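Local coordinates for Blr3880 protein (Bradyrhizobium japonicum, PDB 2OOD) that probably catalyses the zinc-dependent hydrolytic deamination of guanine to xanthine and ammonia, at residues A404-Q418 and V447-G460. Residues are numbered along the deposited sequence; the frame is centred on the assembly and turned at random.
Sequences ADFVALDPNGGQLAQ and VGDDRCVDETWVMG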
# COMPACT_ATOMS: atom_id res chain seq x y z
N ALA A 404 16.31 17.11 19.40
CA ALA A 404 15.92 15.75 19.76
C ALA A 404 14.51 15.31 19.41
O ALA A 404 13.66 15.19 20.29
CB ALA A 404 16.17 15.53 21.24
N ASP A 405 14.25 15.06 18.13
CA ASP A 405 12.94 14.55 17.71
C ASP A 405 13.19 13.08 17.44
O ASP A 405 14.15 12.75 16.76
CB ASP A 405 12.46 15.22 16.42
CG ASP A 405 12.15 16.68 16.60
OD1 ASP A 405 12.10 17.13 17.76
OD2 ASP A 405 11.94 17.39 15.59
N PHE A 406 12.37 12.19 17.98
CA PHE A 406 12.60 10.78 17.71
C PHE A 406 11.37 9.91 17.88
O PHE A 406 10.36 10.34 18.43
CB PHE A 406 13.76 10.25 18.57
CG PHE A 406 13.61 10.48 20.04
CD1 PHE A 406 13.07 9.49 20.87
CD2 PHE A 406 14.00 11.69 20.62
CE1 PHE A 406 12.93 9.71 22.24
CE2 PHE A 406 13.86 11.90 21.99
CZ PHE A 406 13.32 10.91 22.80
N VAL A 407 11.47 8.69 17.38
CA VAL A 407 10.36 7.75 17.42
C VAL A 407 10.78 6.39 17.95
O VAL A 407 11.85 5.88 17.61
CB VAL A 407 9.76 7.56 16.00
CG1 VAL A 407 8.76 6.42 16.00
CG2 VAL A 407 9.08 8.84 15.54
N ALA A 408 9.95 5.81 18.80
CA ALA A 408 10.24 4.49 19.32
C ALA A 408 9.40 3.52 18.51
O ALA A 408 8.17 3.52 18.62
CB ALA A 408 9.88 4.42 20.79
N LEU A 409 10.06 2.71 17.69
CA LEU A 409 9.38 1.74 16.84
C LEU A 409 9.24 0.39 17.52
O LEU A 409 10.17 -0.09 18.16
CB LEU A 409 10.14 1.55 15.53
CG LEU A 409 10.26 2.70 14.54
CD1 LEU A 409 11.13 2.27 13.39
CD2 LEU A 409 8.89 3.12 14.03
N ASP A 410 8.07 -0.21 17.37
CA ASP A 410 7.83 -1.53 17.92
C ASP A 410 7.85 -2.46 16.72
O ASP A 410 6.86 -2.58 16.00
CB ASP A 410 6.46 -1.60 18.61
CG ASP A 410 6.15 -2.98 19.15
OD1 ASP A 410 6.97 -3.90 18.96
OD2 ASP A 410 5.07 -3.15 19.75
N PRO A 411 8.98 -3.13 16.48
CA PRO A 411 9.10 -4.04 15.33
C PRO A 411 8.01 -5.11 15.22
O PRO A 411 7.85 -5.70 14.16
CB PRO A 411 10.50 -4.62 15.48
CG PRO A 411 10.78 -4.51 16.95
CD PRO A 411 10.20 -3.17 17.31
N ASN A 412 7.26 -5.34 16.29
CA ASN A 412 6.21 -6.35 16.26
C ASN A 412 4.84 -5.81 15.90
O ASN A 412 3.89 -6.57 15.76
CB ASN A 412 6.14 -7.08 17.60
CG ASN A 412 7.24 -8.11 17.77
OD1 ASN A 412 7.43 -8.98 16.91
ND2 ASN A 412 7.98 -8.03 18.87
N GLY A 413 4.74 -4.50 15.74
CA GLY A 413 3.47 -3.89 15.41
C GLY A 413 3.04 -4.09 13.97
O GLY A 413 3.87 -4.24 13.08
N GLY A 414 1.73 -4.10 13.74
CA GLY A 414 1.22 -4.28 12.40
C GLY A 414 0.27 -5.46 12.33
O GLY A 414 -0.23 -5.91 13.35
N GLN A 415 0.02 -5.95 11.12
CA GLN A 415 -0.88 -7.08 10.92
C GLN A 415 -0.44 -8.27 11.78
O GLN A 415 0.70 -8.33 12.24
CB GLN A 415 -0.90 -7.47 9.44
CG GLN A 415 0.44 -7.94 8.90
CD GLN A 415 0.42 -8.18 7.41
OE1 GLN A 415 -0.45 -8.85 6.89
NE2 GLN A 415 1.40 -7.61 6.72
N LEU A 416 -1.36 -9.20 11.99
CA LEU A 416 -1.13 -10.39 12.79
C LEU A 416 0.15 -11.17 12.48
O LEU A 416 0.78 -11.71 13.38
CB LEU A 416 -2.32 -11.35 12.65
CG LEU A 416 -3.04 -11.84 13.91
CD1 LEU A 416 -3.77 -13.14 13.59
CD2 LEU A 416 -2.04 -12.06 15.02
N ALA A 417 0.51 -11.23 11.20
CA ALA A 417 1.69 -11.98 10.75
C ALA A 417 3.05 -11.43 11.15
O ALA A 417 4.04 -12.16 11.11
CB ALA A 417 1.64 -12.14 9.24
N GLN A 418 3.11 -10.16 11.53
CA GLN A 418 4.38 -9.53 11.90
C GLN A 418 5.33 -10.21 12.86
O GLN A 418 6.48 -10.50 12.51
CB GLN A 418 4.15 -8.12 12.45
CG GLN A 418 4.47 -7.00 11.50
CD GLN A 418 5.95 -6.87 11.19
OE1 GLN A 418 6.63 -7.84 10.85
NE2 GLN A 418 6.45 -5.65 11.28
N VAL A 447 5.85 -5.20 6.16
CA VAL A 447 4.84 -6.04 6.79
C VAL A 447 3.99 -5.29 7.81
O VAL A 447 2.86 -5.71 8.10
CB VAL A 447 5.48 -7.26 7.48
CG1 VAL A 447 4.41 -8.21 7.94
CG2 VAL A 447 6.41 -7.95 6.52
N GLY A 448 4.51 -4.19 8.34
CA GLY A 448 3.76 -3.41 9.31
C GLY A 448 3.24 -2.09 8.75
O GLY A 448 3.20 -1.90 7.54
N ASP A 449 2.82 -1.20 9.65
CA ASP A 449 2.32 0.13 9.28
C ASP A 449 2.48 1.10 10.46
O ASP A 449 3.44 0.97 11.22
CB ASP A 449 0.86 0.07 8.81
CG ASP A 449 -0.02 -0.79 9.70
OD1 ASP A 449 0.12 -0.70 10.93
OD2 ASP A 449 -0.86 -1.54 9.15
N ASP A 450 1.58 2.06 10.63
CA ASP A 450 1.77 3.00 11.74
C ASP A 450 1.62 2.38 13.13
O ASP A 450 2.01 2.99 14.12
CB ASP A 450 0.89 4.26 11.60
CG ASP A 450 -0.60 3.99 11.77
OD1 ASP A 450 -1.01 3.32 12.75
OD2 ASP A 450 -1.37 4.47 10.92
N ARG A 451 1.10 1.15 13.20
CA ARG A 451 0.96 0.48 14.49
C ARG A 451 2.36 0.23 15.05
O ARG A 451 2.52 -0.16 16.20
CB ARG A 451 0.20 -0.85 14.34
CG ARG A 451 -1.04 -0.78 13.48
CD ARG A 451 -2.20 -1.62 13.99
NE ARG A 451 -2.50 -2.87 13.27
CZ ARG A 451 -2.57 -3.01 11.95
NH1 ARG A 451 -2.35 -1.99 11.14
NH2 ARG A 451 -2.92 -4.17 11.43
N CYS A 452 3.38 0.45 14.23
CA CYS A 452 4.76 0.25 14.66
C CYS A 452 5.31 1.48 15.37
O CYS A 452 6.38 1.44 15.97
CB CYS A 452 5.65 -0.09 13.46
SG CYS A 452 5.34 -1.73 12.80
N VAL A 453 4.57 2.58 15.29
CA VAL A 453 4.97 3.81 15.95
C VAL A 453 4.41 3.77 17.36
O VAL A 453 3.21 3.95 17.57
CB VAL A 453 4.43 5.04 15.20
CG1 VAL A 453 4.82 6.32 15.92
CG2 VAL A 453 4.95 5.04 13.79
N ASP A 454 5.28 3.51 18.33
CA ASP A 454 4.85 3.42 19.72
C ASP A 454 4.96 4.73 20.49
O ASP A 454 4.11 5.05 21.32
CB ASP A 454 5.65 2.33 20.43
CG ASP A 454 4.99 1.86 21.71
OD1 ASP A 454 3.81 1.44 21.66
OD2 ASP A 454 5.64 1.92 22.78
N GLU A 455 6.01 5.51 20.22
CA GLU A 455 6.18 6.78 20.90
C GLU A 455 6.80 7.79 19.95
O GLU A 455 7.70 7.45 19.19
CB GLU A 455 7.09 6.61 22.13
CG GLU A 455 6.54 5.69 23.21
CD GLU A 455 7.47 5.59 24.41
OE1 GLU A 455 8.29 6.52 24.60
OE2 GLU A 455 7.36 4.60 25.17
N THR A 456 6.31 9.02 20.00
CA THR A 456 6.85 10.09 19.16
C THR A 456 7.27 11.22 20.09
O THR A 456 6.47 11.72 20.86
CB THR A 456 5.80 10.63 18.17
OG1 THR A 456 5.31 9.56 17.35
CG2 THR A 456 6.41 11.68 17.27
N TRP A 457 8.54 11.61 20.02
CA TRP A 457 9.06 12.67 20.88
C TRP A 457 9.47 13.89 20.07
O TRP A 457 9.98 13.77 18.96
CB TRP A 457 10.28 12.16 21.66
CG TRP A 457 10.00 11.02 22.61
CD1 TRP A 457 9.46 9.81 22.29
CD2 TRP A 457 10.26 10.99 24.02
NE1 TRP A 457 9.37 9.02 23.42
CE2 TRP A 457 9.85 9.73 24.49
CE3 TRP A 457 10.79 11.91 24.93
CZ2 TRP A 457 9.96 9.36 25.84
CZ3 TRP A 457 10.90 11.54 26.28
CH2 TRP A 457 10.49 10.28 26.71
N VAL A 458 9.26 15.07 20.64
CA VAL A 458 9.63 16.31 19.98
C VAL A 458 10.37 17.16 21.01
O VAL A 458 9.79 17.56 22.02
CB VAL A 458 8.39 17.08 19.52
CG1 VAL A 458 8.81 18.37 18.83
CG2 VAL A 458 7.58 16.23 18.58
N MSE A 459 11.64 17.44 20.75
CA MSE A 459 12.45 18.24 21.65
C MSE A 459 12.59 17.61 23.04
O MSE A 459 12.46 18.29 24.06
CB MSE A 459 11.84 19.64 21.79
CG MSE A 459 11.96 20.49 20.55
SE MSE A 459 13.84 20.90 20.13
CE MSE A 459 13.89 22.75 20.75
N GLY A 460 12.86 16.31 23.09
CA GLY A 460 13.02 15.65 24.37
C GLY A 460 11.74 15.52 25.18
O GLY A 460 11.77 15.10 26.34
O HOH W 1 3.43 -1.31 20.70
O HOH W 2 0.52 -4.23 8.83
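Ala408 O is gripped by two consecutive backbone amides of the facing strand: Asp454 N donates at 2.9 Å, nearly in line with the C=O bond, and Glu455 N adds a weak bond. This is a classic beta bulge, which shifts the register by one residue between antiparallel strands 406-409 and 453-458. The Val407 and Leu409 backbones also bond Val72 and Ile70 at the start of strand 70-81, placing the pair in the small beta domain beside the amidohydrolase barrel. Beyond the bulge, Phe406 and Trp457 form a hydrogen-bonded pair whose side chains run alongside each other. Phe406 CG sits between its backbone N and carbonyl carbon (chi1 55°), which lays the ring in an offset stack on the tryptophan's five-membered ring, centroids 4.2 Å apart and planes at 19°. Trp457 CB lies over the centre of the same phenyl face, a CH-pi contact 3.5 Å from its centroid. In the indole plane, Trp457 NE1 donates to Glu455 OE1, while Glu455 OE2 bridges to Lys465. With an alanine at Trp457, CB could still cover the phenyl ring, but the indole stack would probably be lost and Glu455 OE1 left without its N-H donor. In the flanking loops, Gln415 NE2 reaches Val447 O at 2.8 Å, on a carbonyl lone pair, and also bonds Asn331 O of the second subunit. A water joins Gln415 N to Val447 O and Asp449 OD2.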